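Local coordinates for protein homoprotocatechuate 2,3-dioxygenase (Brevibacterium fuscum, PDB 4Z6M) that probably catalyses the iron(II)-dependent, oxygen-consuming ring opening of the catechol homoprotocatechuate, as an extradiol dioxygenase of the glyoxalase/bleomycin resistance superfamily, at residues L23-L28 with D260-R265; E48-L53 with V65-P70; W192-G197 with Y273-P278; G197-T202 with E267-D272. The protein carries 1 engineered substitution. All blocks are in the same frame, centred on the assembly; numbering follows the deposited sequence. Where two conformers were deposited one is given.

Interaction 1 (L23-L28 with D260-R265); sequences LVVTDL and DPDNHR
Asp262 meets Thr26, just past the end of strand 15-25, with both carboxylate oxygens. Its CG lies anti to its own carbonyl carbon (chi1 -73°), beside the backbone N; the carboxylate then meets Thr26. OD1 receives the Thr26 hydroxyl on its syn lone pair, with OG1 to OD1 at 2.7 Å. OD2 takes the amide Thr26 N at 3.1 Å, also on the syn side but 33° out of the carboxylate plane. One residue is thus held through both its backbone and its side chain. The Asp262 side chain crosses that of Val25 at about a right angle, and OD2 comes to 3.3 Å from Val25 CB. Water 1 adds a link: it accepts from Asp27 N and donates to Asp262 OD2.

His264 lies two residues further on. Its NE2 donates to Val24 O at 3.0 Å, almost straight at 172°, with the oxygen in the ring plane. ND1 bonds Ser309, so both ring nitrogens are tied. Leu23 slides past the ring in the opposite direction, its CD1 4.0 Å from His264 CD2. Asp27 N-caps helix 28-38 through Lys30 N.

The 260-263 part is a type I beta turn between strands 254-259 and 265-270. The contact joins the two glyoxalase-type parts of the chain. Such paired modules are the known architecture of this extradiol dioxygenase family.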
# COMPACT_ATOMS: atom_id res chain seq x y z
N LEU A 23 23.64 0.50 -22.01
CA LEU A 23 23.55 -0.89 -22.41
C LEU A 23 23.48 -0.99 -23.92
O LEU A 23 22.67 -0.32 -24.55
CB LEU A 23 22.30 -1.55 -21.81
CG LEU A 23 22.20 -1.58 -20.28
CD1 LEU A 23 20.87 -2.20 -19.88
CD2 LEU A 23 23.35 -2.34 -19.64
N VAL A 24 24.29 -1.90 -24.48
CA VAL A 24 24.14 -2.27 -25.87
C VAL A 24 23.08 -3.34 -25.96
O VAL A 24 23.07 -4.31 -25.19
CB VAL A 24 25.47 -2.74 -26.50
CG1 VAL A 24 25.25 -3.14 -27.95
CG2 VAL A 24 26.51 -1.62 -26.41
N VAL A 25 22.15 -3.12 -26.89
CA VAL A 25 21.02 -4.02 -27.16
C VAL A 25 21.01 -4.40 -28.63
O VAL A 25 21.52 -3.65 -29.46
CB VAL A 25 19.68 -3.38 -26.75
CG1 VAL A 25 19.70 -3.02 -25.27
CG2 VAL A 25 19.35 -2.15 -27.61
N THR A 26 20.45 -5.56 -28.97
CA THR A 26 20.55 -6.08 -30.33
C THR A 26 19.38 -5.68 -31.23
O THR A 26 19.54 -5.60 -32.45
CB THR A 26 20.69 -7.62 -30.37
OG1 THR A 26 19.60 -8.25 -29.68
CG2 THR A 26 22.05 -8.03 -29.78
N ASP A 27 18.21 -5.46 -30.62
CA ASP A 27 17.01 -5.08 -31.37
C ASP A 27 16.38 -3.92 -30.60
O ASP A 27 15.77 -4.11 -29.53
CB ASP A 27 16.05 -6.27 -31.46
CG ASP A 27 14.81 -5.99 -32.27
OD1 ASP A 27 14.23 -4.88 -32.19
OD2 ASP A 27 14.38 -6.91 -33.00
N LEU A 28 16.58 -2.72 -31.11
CA LEU A 28 16.21 -1.52 -30.39
C LEU A 28 14.71 -1.44 -30.15
O LEU A 28 14.27 -1.04 -29.07
CB LEU A 28 16.73 -0.29 -31.11
CG LEU A 28 16.76 1.03 -30.36
CD1 LEU A 28 17.79 1.02 -29.25
CD2 LEU A 28 17.08 2.13 -31.35
N ASP A 260 15.56 -8.39 -19.45
CA ASP A 260 15.23 -7.66 -20.69
C ASP A 260 15.42 -8.58 -21.91
O ASP A 260 15.83 -9.73 -21.75
CB ASP A 260 15.97 -6.31 -20.75
CG ASP A 260 17.32 -6.35 -21.47
OD1 ASP A 260 17.84 -7.46 -21.77
OD2 ASP A 260 17.86 -5.24 -21.74
N PRO A 261 15.13 -8.07 -23.12
CA PRO A 261 15.18 -8.95 -24.28
C PRO A 261 16.55 -9.54 -24.62
O PRO A 261 16.60 -10.59 -25.26
CB PRO A 261 14.61 -8.07 -25.40
CG PRO A 261 13.65 -7.17 -24.67
CD PRO A 261 14.39 -6.83 -23.41
N ASP A 262 17.62 -8.87 -24.19
CA ASP A 262 18.99 -9.36 -24.35
C ASP A 262 19.51 -10.08 -23.10
O ASP A 262 20.71 -10.33 -22.98
CB ASP A 262 19.92 -8.21 -24.70
CG ASP A 262 19.72 -7.74 -26.12
OD1 ASP A 262 19.97 -8.52 -27.04
OD2 ASP A 262 19.24 -6.62 -26.29
N ASN A 263 18.59 -10.40 -22.19
CA ASN A 263 18.89 -11.04 -20.91
C ASN A 263 19.60 -10.13 -19.90
O ASN A 263 19.98 -10.62 -18.83
CB ASN A 263 19.65 -12.38 -21.10
CG ASN A 263 18.91 -13.33 -22.04
OD1 ASN A 263 17.68 -13.38 -22.03
ND2 ASN A 263 19.66 -14.09 -22.84
N HIS A 264 19.76 -8.84 -20.19
CA HIS A 264 20.24 -7.91 -19.15
C HIS A 264 19.25 -7.97 -17.98
O HIS A 264 18.04 -7.87 -18.17
CB HIS A 264 20.36 -6.48 -19.61
CG HIS A 264 21.31 -6.27 -20.75
ND1 HIS A 264 22.62 -6.70 -20.74
CD2 HIS A 264 21.12 -5.63 -21.92
CE1 HIS A 264 23.20 -6.32 -21.88
NE2 HIS A 264 22.31 -5.65 -22.59
N ARG A 265 19.78 -8.13 -16.77
CA ARG A 265 18.96 -8.22 -15.56
C ARG A 265 18.71 -6.86 -14.96
O ARG A 265 19.63 -6.06 -14.76
CB ARG A 265 19.69 -9.13 -14.57
CG ARG A 265 18.98 -9.34 -13.25
CD ARG A 265 19.82 -10.16 -12.28
NE ARG A 265 19.99 -11.55 -12.68
CZ ARG A 265 21.11 -12.10 -13.18
NH1 ARG A 265 22.19 -11.37 -13.42
NH2 ARG A 265 21.13 -13.41 -13.42
O HOH W 1 17.09 -6.26 -28.03

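Interaction 2 (E48-L53 with V65-P70); sequences ENQIYL and VLTKGP
This is the antiparallel beta hairpin of strands 50-54 and 64-68, part of the N-terminal glyoxalase/dioxygenase-type sheet. The axes of strands 50-53 and 65-68 come within 4.7 Å, with directions 174° apart. Ile51 and Leu66 form a hydrogen-bonded pair. Their two bonds are Ile51 N to Leu66 O and Leu66 N to Ile51 O. Gln50 with Thr67 and Tyr52 with Val65 are the non-hydrogen-bonded pairs on each side of it. Beyond Gln50 the ladder goes on with Lys68 N donating to Asn49 O at 2.8 Å, nearly straight at 175°.

The two faces differ. On the face of Ile51 and Leu66, Leu53 CD1 touches Leu66 CD1 at 3.9 Å. Helix 28-38 packs over this side, with Tyr35 against Leu53 and Leu66.

On the other face, Tyr52 and Val65 lie side by side and point the same way. Val65 CG1 makes a CH-pi contact over one face of the Tyr52 ring, 4.0 Å from its centroid and offset toward the rim. Val65 CG2 sits 3.7 Å from Tyr52 CD2. His62 meets the same ring edge-to-face.

Gln50 joins this patch to Thr67. Its extended chi2 (-176°) carries CD outward, and the amide lies beside Thr67. Thr67 OG1 also bonds Glu22 of strand 15-25, the next strand in the sheet. The Gln50 amide is held at both ends: NE2 donates to Thr67 OG1 at 3.0 Å, in the amide plane, and OE1 accepts from Tyr52 OH at 2.7 Å, with the hydroxyl above that plane.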
# COMPACT_ATOMS: atom_id res chain seq x y z
N GLU A 48 17.14 6.28 -34.37
CA GLU A 48 17.17 4.93 -34.89
C GLU A 48 18.22 4.04 -34.24
O GLU A 48 18.21 2.82 -34.45
CB GLU A 48 17.41 4.98 -36.41
CG GLU A 48 16.38 5.79 -37.19
CD GLU A 48 15.00 5.15 -37.22
OE1 GLU A 48 14.86 3.97 -36.82
OE2 GLU A 48 14.04 5.82 -37.69
N ASN A 49 19.16 4.66 -33.54
CA ASN A 49 20.28 3.95 -32.93
C ASN A 49 20.27 3.89 -31.40
O ASN A 49 20.91 3.01 -30.82
CB ASN A 49 21.58 4.61 -33.37
CG ASN A 49 21.85 4.36 -34.83
OD1 ASN A 49 21.98 3.22 -35.23
ND2 ASN A 49 21.88 5.40 -35.62
N GLN A 50 19.58 4.84 -30.75
CA GLN A 50 19.63 4.95 -29.29
C GLN A 50 18.30 5.41 -28.73
O GLN A 50 17.56 6.15 -29.37
CB GLN A 50 20.68 5.97 -28.85
CG GLN A 50 22.12 5.61 -29.20
CD GLN A 50 23.10 6.64 -28.64
OE1 GLN A 50 23.00 7.83 -28.93
NE2 GLN A 50 24.03 6.18 -27.83
N ILE A 51 18.03 4.96 -27.52
CA ILE A 51 16.92 5.46 -26.72
C ILE A 51 17.44 5.87 -25.37
O ILE A 51 18.15 5.11 -24.71
CB ILE A 51 15.82 4.38 -26.54
CG1 ILE A 51 15.34 3.90 -27.93
CG2 ILE A 51 14.68 4.92 -25.70
CD1 ILE A 51 14.49 2.67 -27.88
N TYR A 52 17.11 7.08 -24.98
CA TYR A 52 17.56 7.68 -23.73
C TYR A 52 16.35 7.74 -22.80
O TYR A 52 15.34 8.32 -23.16
CB TYR A 52 18.08 9.09 -23.94
CG TYR A 52 19.38 9.16 -24.70
CD1 TYR A 52 19.44 8.94 -26.08
CD2 TYR A 52 20.56 9.50 -24.04
CE1 TYR A 52 20.65 9.00 -26.77
CE2 TYR A 52 21.77 9.57 -24.72
CZ TYR A 52 21.81 9.32 -26.08
OH TYR A 52 23.03 9.36 -26.73
N LEU A 53 16.47 7.14 -21.62
CA LEU A 53 15.36 6.93 -20.71
C LEU A 53 15.68 7.47 -19.32
O LEU A 53 16.83 7.39 -18.87
CB LEU A 53 15.06 5.44 -20.57
CG LEU A 53 14.65 4.74 -21.86
CD1 LEU A 53 14.69 3.23 -21.69
CD2 LEU A 53 13.28 5.22 -22.32
N VAL A 65 20.75 4.52 -21.18
CA VAL A 65 20.90 4.68 -22.62
C VAL A 65 20.92 3.29 -23.22
O VAL A 65 21.76 2.45 -22.86
CB VAL A 65 22.19 5.44 -22.99
CG1 VAL A 65 22.23 5.68 -24.50
CG2 VAL A 65 22.26 6.75 -22.24
N LEU A 66 20.00 3.04 -24.15
CA LEU A 66 19.99 1.80 -24.92
C LEU A 66 20.62 2.12 -26.27
O LEU A 66 20.12 2.99 -27.00
CB LEU A 66 18.57 1.28 -25.12
CG LEU A 66 17.72 1.15 -23.86
CD1 LEU A 66 16.31 0.71 -24.24
CD2 LEU A 66 18.37 0.22 -22.85
N THR A 67 21.71 1.44 -26.61
CA THR A 67 22.47 1.69 -27.84
C THR A 67 22.43 0.43 -28.68
O THR A 67 22.83 -0.63 -28.22
CB THR A 67 23.91 2.11 -27.52
OG1 THR A 67 23.90 3.36 -26.83
CG2 THR A 67 24.75 2.23 -28.78
N LYS A 68 21.99 0.54 -29.92
CA LYS A 68 21.97 -0.60 -30.82
C LYS A 68 23.41 -1.03 -31.12
O LYS A 68 24.27 -0.21 -31.40
CB LYS A 68 21.27 -0.20 -32.12
CG LYS A 68 21.13 -1.31 -33.15
CD LYS A 68 20.52 -0.71 -34.42
CE LYS A 68 20.63 -1.66 -35.60
NZ LYS A 68 20.13 -3.03 -35.26
N GLY A 69 23.66 -2.33 -31.05
CA GLY A 69 24.95 -2.86 -31.45
C GLY A 69 24.91 -4.35 -31.66
O GLY A 69 23.88 -4.97 -31.51
N PRO A 70 26.05 -4.94 -32.06
CA PRO A 70 26.02 -6.33 -32.48
C PRO A 70 25.99 -7.35 -31.35
O PRO A 70 25.45 -8.45 -31.55
CB PRO A 70 27.31 -6.46 -33.31
CG PRO A 70 28.22 -5.37 -32.80
CD PRO A 70 27.30 -4.25 -32.43

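Interaction 3 (W192-G197 with Y273-P278); sequences WMHRKG and YYTGDP
This is a contact of a strand end and the turn after it with a loop. It lies in the C-terminal glyoxalase-type part, at the end of strand 188-194. His194 ends that strand, and Thr275 lies in the loop between strands 265-270 and 283-286. The two side chains slide past each other in opposite directions. Thr275 puts its OG1 over the centre of one face of the His194 imidazole, 3.2 Å above the plane. Its chi1 of 62° sets OG1 between the backbone N and the carbonyl carbon. Thr275 CB also lies over that face, in a CH-pi contact 4.0 Å from the ring centroid. The hydroxyl has its bond with Thr198 O.

Both ring nitrogens have partners as well. His194 ND1 accepts from Gly197 N at 3.1 Å, tilted 28° from the ring plane. At the other nitrogen, water 2 lies in the ring plane, 2.9 Å from His194 NE2, and donates to Thr275 O.

Gly197 closes the contact. Its O accepts from Thr275 N at 3.1 Å, with the donor well above the carbonyl plane. Gly197 CA comes to 3.9 Å from Gly276 N, so the two backbones meet with no side chain between them. The backbone angles of Gly197 would jam a CB against the carbonyl O of Lys196.

The loop also faces the second subunit. Asp277 OD2 makes salt bridges to Arg17 and Arg80 of that subunit; OD1 accepts from Tyr274 OH.

His194 ND1 acts as acceptor toward Gly197, so ND1 probably carries no proton.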
# COMPACT_ATOMS: atom_id res chain seq x y z
N TRP A 192 28.53 -4.74 -0.54
CA TRP A 192 27.67 -3.63 -0.96
C TRP A 192 28.31 -2.33 -0.50
O TRP A 192 28.83 -2.29 0.59
CB TRP A 192 26.30 -3.79 -0.31
CG TRP A 192 25.43 -4.86 -0.89
CD1 TRP A 192 24.34 -4.65 -1.67
CD2 TRP A 192 25.52 -6.28 -0.71
NE1 TRP A 192 23.76 -5.84 -2.01
CE2 TRP A 192 24.47 -6.85 -1.44
CE3 TRP A 192 26.37 -7.12 -0.00
CZ2 TRP A 192 24.26 -8.23 -1.50
CZ3 TRP A 192 26.14 -8.48 -0.04
CH2 TRP A 192 25.10 -9.02 -0.80
N MET A 193 28.28 -1.29 -1.32
CA MET A 193 28.99 -0.07 -0.94
C MET A 193 28.37 1.17 -1.57
O MET A 193 27.83 1.11 -2.66
CB MET A 193 30.47 -0.15 -1.29
CG MET A 193 30.73 -0.48 -2.73
SD MET A 193 30.77 -2.26 -3.13
CE MET A 193 32.33 -2.70 -2.34
N HIS A 194 28.48 2.29 -0.88
CA HIS A 194 27.70 3.47 -1.24
C HIS A 194 28.49 4.76 -1.23
O HIS A 194 29.52 4.89 -0.57
CB HIS A 194 26.50 3.62 -0.29
CG HIS A 194 26.83 4.34 0.99
ND1 HIS A 194 26.59 5.68 1.15
CD2 HIS A 194 27.41 3.93 2.14
CE1 HIS A 194 27.02 6.07 2.32
NE2 HIS A 194 27.49 5.02 2.96
N ARG A 195 27.93 5.73 -1.95
CA ARG A 195 28.29 7.13 -1.85
C ARG A 195 27.11 7.97 -1.38
O ARG A 195 27.27 8.80 -0.49
CB ARG A 195 28.82 7.67 -3.18
CG ARG A 195 30.20 7.13 -3.52
CD ARG A 195 31.31 7.63 -2.61
NE ARG A 195 31.47 9.07 -2.69
CZ ARG A 195 32.25 9.79 -1.90
NH1 ARG A 195 32.97 9.22 -0.94
NH2 ARG A 195 32.32 11.10 -2.08
N LYS A 196 25.90 7.74 -1.92
CA LYS A 196 24.76 8.67 -1.70
C LYS A 196 23.90 8.54 -0.43
O LYS A 196 22.94 9.29 -0.26
CB LYS A 196 23.79 8.63 -2.89
CG LYS A 196 22.95 7.36 -3.01
CD LYS A 196 22.16 7.38 -4.31
CE LYS A 196 21.30 6.14 -4.47
NZ LYS A 196 22.14 4.92 -4.49
N GLY A 197 24.22 7.60 0.44
CA GLY A 197 23.50 7.51 1.72
C GLY A 197 22.32 6.55 1.71
O GLY A 197 21.45 6.61 2.58
N TYR A 273 17.62 1.48 3.84
CA TYR A 273 17.79 2.38 4.99
C TYR A 273 18.91 3.40 4.73
O TYR A 273 19.68 3.29 3.78
CB TYR A 273 18.03 1.54 6.27
CG TYR A 273 19.20 0.61 6.17
CD1 TYR A 273 20.48 1.03 6.51
CD2 TYR A 273 19.05 -0.70 5.73
CE1 TYR A 273 21.57 0.19 6.42
CE2 TYR A 273 20.14 -1.56 5.63
CZ TYR A 273 21.41 -1.10 5.98
OH TYR A 273 22.51 -1.91 5.86
N TYR A 274 18.96 4.38 5.61
CA TYR A 274 19.92 5.49 5.56
C TYR A 274 21.29 5.09 6.06
O TYR A 274 21.44 4.54 7.17
CB TYR A 274 19.38 6.68 6.39
CG TYR A 274 20.42 7.77 6.68
CD1 TYR A 274 20.74 8.74 5.74
CD2 TYR A 274 21.09 7.80 7.89
CE1 TYR A 274 21.69 9.71 6.01
CE2 TYR A 274 22.02 8.78 8.18
CZ TYR A 274 22.33 9.73 7.22
OH TYR A 274 23.29 10.69 7.47
N THR A 275 22.30 5.39 5.25
CA THR A 275 23.67 5.00 5.54
C THR A 275 24.65 6.19 5.60
O THR A 275 25.85 5.99 5.62
CB THR A 275 24.17 4.06 4.45
OG1 THR A 275 24.13 4.82 3.23
CG2 THR A 275 23.32 2.77 4.37
N GLY A 276 24.12 7.40 5.56
CA GLY A 276 24.95 8.59 5.36
C GLY A 276 25.85 8.99 6.50
O GLY A 276 26.73 9.81 6.30
N ASP A 277 25.66 8.45 7.71
CA ASP A 277 26.59 8.77 8.78
C ASP A 277 27.89 7.96 8.59
O ASP A 277 27.86 6.81 8.16
CB ASP A 277 25.99 8.45 10.14
CG ASP A 277 24.92 9.45 10.61
OD1 ASP A 277 24.45 10.30 9.82
OD2 ASP A 277 24.55 9.36 11.80
N PRO A 278 29.03 8.56 8.95
CA PRO A 278 30.30 7.92 8.59
C PRO A 278 30.62 6.64 9.38
O PRO A 278 31.44 5.82 8.93
CB PRO A 278 31.33 9.02 8.86
CG PRO A 278 30.68 9.85 9.91
CD PRO A 278 29.23 9.91 9.49
O HOH W 2 28.69 5.72 5.51

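Interaction 4 (G197-T202 with E267-D272); sequences GTVQDT and EIYTQD. Engineered in segment 197-202: Gln200 (natural residue His). With FE2 (Fe (II) ion), chain E.
Asp272, Tyr269 and Gln200 carry this contact, together with Val199. Asp272 OD2 is the hub. It accepts from Val199 N at 3.1 Å and from Tyr269 OH at 2.7 Å, and these donors come from opposite faces of the carboxylate plane. Water 3 also donates to OD2 and is bound to Thr198 OG1 and Gln200 N. Asp272 and Val199 slide past each other, with Val199 CG2 3.7 Å from Asp272 CB. The carboxylate thus pins the 198-200 loop and fixes the tyrosine hydroxyl.

Tyr269 has its CG anti to the backbone N (chi1 -176°). The ring is directed across to the loop, and its hydroxyl both donates to Asp272 and accepts from Gln200.

Gln200 is an engineered residue; the natural one is histidine. Its side chain is extended beyond CG. NE2 donates to Tyr269 OH at 3.2 Å, close to straight at 165° and with the oxygen in the amide plane. Amide and ring planes stand 76° apart. NE2 also donates to water 4, and OE1 accepts from water 5 at 2.6 Å. Both waters are first-shell iron ligands, so the amide lies in the second coordination shell and reaches the iron through them. OE1 itself stays 4.0 Å from the iron.

Glu267 OE1 binds the iron directly at 2.1 Å. His155 and His214 are the other two protein ligands, and waters 4, 5 and 6 fill the remaining three positions. Glu267 OE2 bonds His248. This is the facial triad of two histidines and one carboxylate of a non-haem iron(II) extradiol dioxygenase, with Gln200 facing its water-bound side.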
# COMPACT_ATOMS: atom_id res chain seq x y z
N GLY A 197 24.22 7.60 0.44
CA GLY A 197 23.50 7.51 1.72
C GLY A 197 22.32 6.55 1.71
O GLY A 197 21.45 6.61 2.58
N THR A 198 22.33 5.64 0.74
CA THR A 198 21.52 4.44 0.72
C THR A 198 22.45 3.24 0.86
O THR A 198 23.66 3.39 1.00
CB THR A 198 20.68 4.34 -0.57
OG1 THR A 198 21.54 4.12 -1.69
CG2 THR A 198 19.83 5.59 -0.81
N VAL A 199 21.92 2.04 0.83
CA VAL A 199 22.76 0.86 1.07
C VAL A 199 23.87 0.71 0.02
O VAL A 199 24.96 0.23 0.33
CB VAL A 199 21.91 -0.40 1.22
CG1 VAL A 199 22.74 -1.66 1.23
CG2 VAL A 199 21.10 -0.28 2.50
N GLN A 200 23.60 1.13 -1.22
CA GLN A 200 24.50 0.86 -2.30
C GLN A 200 24.35 1.86 -3.46
O GLN A 200 23.26 2.31 -3.79
CB GLN A 200 24.30 -0.58 -2.80
CG GLN A 200 22.84 -0.86 -3.11
CD GLN A 200 22.58 -2.29 -3.42
OE1 GLN A 200 23.36 -2.94 -4.13
NE2 GLN A 200 21.47 -2.82 -2.91
N ASP A 201 25.50 2.16 -4.06
CA ASP A 201 25.58 2.69 -5.42
C ASP A 201 26.16 1.70 -6.40
O ASP A 201 25.76 1.66 -7.57
CB ASP A 201 26.39 3.99 -5.47
CG ASP A 201 25.60 5.16 -4.95
OD1 ASP A 201 24.65 5.61 -5.69
OD2 ASP A 201 25.91 5.63 -3.81
N THR A 202 27.10 0.88 -5.91
CA THR A 202 27.48 -0.30 -6.64
C THR A 202 27.72 -1.41 -5.63
O THR A 202 27.67 -1.19 -4.42
CB THR A 202 28.66 -0.08 -7.62
OG1 THR A 202 28.66 -1.16 -8.56
CG2 THR A 202 29.99 0.05 -6.89
N GLU A 267 16.87 -5.11 -11.60
CA GLU A 267 16.26 -5.24 -10.28
C GLU A 267 15.31 -4.05 -10.08
O GLU A 267 15.64 -2.91 -10.44
CB GLU A 267 17.32 -5.24 -9.19
CG GLU A 267 16.77 -5.54 -7.80
CD GLU A 267 17.81 -5.54 -6.72
OE1 GLU A 267 18.98 -5.25 -7.01
OE2 GLU A 267 17.44 -5.81 -5.54
N ILE A 268 14.18 -4.34 -9.45
CA ILE A 268 13.29 -3.32 -8.93
C ILE A 268 13.35 -3.42 -7.40
O ILE A 268 13.40 -4.50 -6.87
CB ILE A 268 11.83 -3.50 -9.42
CG1 ILE A 268 11.75 -3.99 -10.89
CG2 ILE A 268 11.08 -2.21 -9.15
CD1 ILE A 268 12.28 -3.01 -11.88
N TYR A 269 13.42 -2.28 -6.72
CA TYR A 269 13.94 -2.20 -5.38
C TYR A 269 13.22 -1.11 -4.60
O TYR A 269 12.93 -0.03 -5.15
CB TYR A 269 15.41 -1.83 -5.50
CG TYR A 269 16.32 -1.74 -4.31
CD1 TYR A 269 17.04 -2.85 -3.88
CD2 TYR A 269 16.54 -0.53 -3.71
CE1 TYR A 269 17.97 -2.72 -2.86
CE2 TYR A 269 17.47 -0.40 -2.68
CZ TYR A 269 18.18 -1.51 -2.27
OH TYR A 269 19.14 -1.40 -1.29
N THR A 270 12.94 -1.32 -3.33
CA THR A 270 12.42 -0.20 -2.52
C THR A 270 12.69 -0.40 -1.04
O THR A 270 12.73 -1.52 -0.57
CB THR A 270 10.91 0.05 -2.77
OG1 THR A 270 10.53 1.33 -2.21
CG2 THR A 270 10.03 -1.05 -2.20
N GLN A 271 12.87 0.72 -0.34
CA GLN A 271 12.78 0.79 1.13
C GLN A 271 13.94 0.14 1.87
O GLN A 271 13.78 -0.49 2.91
CB GLN A 271 11.42 0.31 1.63
CG GLN A 271 10.34 1.30 1.23
CD GLN A 271 8.94 0.74 1.31
OE1 GLN A 271 8.63 -0.06 2.18
NE2 GLN A 271 8.07 1.19 0.43
N ASP A 272 15.15 0.37 1.36
CA ASP A 272 16.35 0.21 2.19
C ASP A 272 16.49 1.41 3.15
O ASP A 272 15.56 2.21 3.28
CB ASP A 272 17.57 -0.04 1.32
CG ASP A 272 18.02 1.16 0.50
OD1 ASP A 272 17.27 2.15 0.40
OD2 ASP A 272 19.13 1.06 -0.09
FE FE2 E . 20.89 -5.24 -6.24
O HOH W 3 20.73 1.60 -2.18
O HOH W 4 19.90 -5.02 -4.33
O HOH W 5 22.87 -5.16 -5.38
O HOH W 6 20.90 -7.38 -5.69

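Interaction 4 holds the iron site. Interaction 3 lies next to it, their centres 10 Å apart, and the two share Gly197. Trp192 CD1 packs on Gln200 OE1 at 3.2 Å, so interaction 3 touches the loop that carries the engineered residue. Interactions 1 and 2 lie on the opposite side of the chain's centre from interaction 3, their own centres also 10 Å apart. They share a sheet: Leu23 N meets Val65 O at 2.8 Å, probably as a hydrogen bond. Segments 260-265 and 267-272 nearly adjoin in sequence. The side chain of His264 is about 13 Å from the bound iron. Interactions 1 and 3 are 30 Å apart between centres.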